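Local structure of sulfate transporter sulfate transporter family protein (Wolinella succinogenes, 4DGF) at residues 11-15 / 16-20. The protein probably transports sulfate or related anions across the membrane as a SulP-family transporter, this chain being its STAS domain. Residues are numbered along the deposited sequence; the frame is centred on the assembly and turned at random.
Sequences DPDAT and SKKVV
Lys18 reaches back five residues to form a salt bridge with Asp13, its NZ lying 2.8 Å from Asp13 OD1. The ammonium uses the anti lone pair of that oxygen, the one turned away from OD2. Lys18 CG, anti to its own carbonyl carbon (chi1 -48°), lies 3.6 Å from Ala14 O; the bend at chi2 (-74°) and the extended run beyond it then bring CE beside Asp13 CA and NZ to the carboxylate. The base of the Lys17 side chain lies against two carbonyl oxygens, CB and CG near Pro12 O and Ala14 O, the CG meeting Pro12 O at 3.5 Å, and CG also touches the methyl of Ala14. Further along, Thr15 CG2 meets Val20 CG2 at 4.0 Å, the one apolar side-chain contact between Thr15 and residues 16-20.

The side chains are set by a short 3-10 turn at residues 15-17. Lys17 N donates to Ala14 O at 2.9 Å, and Lys18 N to Thr15 O at 3.0 Å. Just upstream, a type I beta turn runs from Asp11 to Ala14. Asp11 OD1 accepts from Asp13 N at 3.0 Å, an Asx turn in which the N-H comes from above the carboxylate plane.

Lys18 NZ also forms a salt bridge with Asp119, so the ammonium links the turn to helix 118-130, where Ile118 and Leu122 pack against its side chain. An alanine here would probably leave both Asp13 and Asp119 without the ammonium they share, with Asp13 still held weakly through OD2 by His117. Arg58, at the end of strand 54-58, bonds to Asp13 O and Thr15 OG1, while Arg60 pairs with Asp11 OD2. Thr15 and Val20 both rest on Ile26, so this surface loop leading into the parallel sheet of the STAS domain is tied to strands 24-28 and 54-58 and to helix 118-130.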
loop_
_atom_site.group_PDB
_atom_site.type_symbol
_atom_site.label_atom_id
_atom_site.label_comp_id
_atom_site.label_asym_id
_atom_site.label_seq_id
_atom_site.Cartn_x
_atom_site.Cartn_y
_atom_site.Cartn_z
ATOM N N ASP A 11 -15.756 -5.827 -12.509
ATOM C CA ASP A 11 -14.382 -5.544 -12.000
ATOM C C ASP A 11 -13.771 -6.821 -11.503
ATOM O O ASP A 11 -13.992 -7.176 -10.338
ATOM C CB ASP A 11 -14.371 -4.455 -10.897
ATOM C CG ASP A 11 -12.926 -4.170 -10.331
ATOM O OD1 ASP A 11 -11.944 -4.810 -10.733
ATOM O OD2 ASP A 11 -12.826 -3.289 -9.494
ATOM N N PRO A 12 -12.969 -7.500 -12.369
ATOM C CA PRO A 12 -12.498 -8.822 -12.001
ATOM C C PRO A 12 -11.471 -8.773 -10.866
ATOM O O PRO A 12 -11.261 -9.773 -10.184
ATOM C CB PRO A 12 -11.865 -9.363 -13.300
ATOM C CG PRO A 12 -11.493 -8.144 -14.100
ATOM C CD PRO A 12 -12.360 -7.009 -13.619
ATOM N N ASP A 13 -10.892 -7.600 -10.648
ATOM C CA ASP A 13 -9.835 -7.415 -9.654
ATOM C C ASP A 13 -10.259 -6.678 -8.378
ATOM O O ASP A 13 -9.409 -6.140 -7.615
ATOM C CB ASP A 13 -8.621 -6.718 -10.352
ATOM C CG ASP A 13 -7.950 -7.676 -11.363
ATOM O OD1 ASP A 13 -7.816 -8.889 -11.072
ATOM O OD2 ASP A 13 -7.612 -7.228 -12.461
ATOM N N ALA A 14 -11.555 -6.673 -8.116
ATOM C CA ALA A 14 -12.081 -6.144 -6.901
ATOM C C ALA A 14 -11.581 -6.965 -5.726
ATOM O O ALA A 14 -11.358 -8.189 -5.838
ATOM C CB ALA A 14 -13.603 -6.134 -6.932
ATOM N N THR A 15 -11.335 -6.315 -4.594
ATOM C CA THR A 15 -10.847 -7.085 -3.483
ATOM C C THR A 15 -11.772 -8.263 -3.081
ATOM O O THR A 15 -11.284 -9.307 -2.671
ATOM C CB THR A 15 -10.544 -6.207 -2.248
ATOM O OG1 THR A 15 -9.523 -5.248 -2.630
ATOM C CG2 THR A 15 -9.992 -7.065 -1.146
ATOM N N SER A 16 -13.050 -8.028 -3.277
ATOM C CA SER A 16 -14.102 -9.030 -2.926
ATOM C C SER A 16 -13.943 -10.280 -3.823
ATOM O O SER A 16 -14.470 -11.343 -3.468
ATOM C CB SER A 16 -15.497 -8.442 -3.065
ATOM O OG SER A 16 -15.762 -8.123 -4.397
ATOM N N LYS A 17 -13.215 -10.176 -4.932
ATOM C CA LYS A 17 -13.050 -11.347 -5.835
ATOM C C LYS A 17 -11.836 -12.129 -5.469
ATOM O O LYS A 17 -11.567 -13.159 -6.100
ATOM C CB LYS A 17 -12.870 -10.959 -7.305
ATOM C CG LYS A 17 -13.845 -9.984 -7.892
ATOM C CD LYS A 17 -15.188 -10.581 -8.113
ATOM C CE LYS A 17 -16.065 -9.410 -8.538
ATOM N NZ LYS A 17 -17.453 -9.597 -8.032
ATOM N N LYS A 18 -11.016 -11.627 -4.533
ATOM C CA LYS A 18 -9.746 -12.265 -4.163
ATOM C C LYS A 18 -9.778 -13.058 -2.879
ATOM O O LYS A 18 -10.661 -12.844 -2.033
ATOM C CB LYS A 18 -8.579 -11.206 -4.106
ATOM C CG LYS A 18 -8.537 -10.304 -5.331
ATOM C CD LYS A 18 -8.004 -11.012 -6.574
ATOM C CE LYS A 18 -8.219 -10.060 -7.746
ATOM N NZ LYS A 18 -7.945 -10.799 -9.024
ATOM N N VAL A 19 -8.804 -13.959 -2.726
ATOM C CA VAL A 19 -8.622 -14.686 -1.457
ATOM C C VAL A 19 -7.593 -13.987 -0.604
ATOM O O VAL A 19 -6.399 -13.901 -0.959
ATOM C CB VAL A 19 -8.208 -16.150 -1.705
ATOM C CG1 VAL A 19 -7.837 -16.816 -0.399
ATOM C CG2 VAL A 19 -9.359 -16.903 -2.363
ATOM N N VAL A 20 -8.100 -13.305 0.416
ATOM C CA VAL A 20 -7.233 -12.489 1.266
ATOM C C VAL A 20 -6.875 -13.199 2.518
ATOM O O VAL A 20 -7.755 -13.528 3.338
ATOM C CB VAL A 20 -7.831 -11.090 1.571
ATOM C CG1 VAL A 20 -6.836 -10.308 2.375
ATOM C CG2 VAL A 20 -8.248 -10.368 0.288
#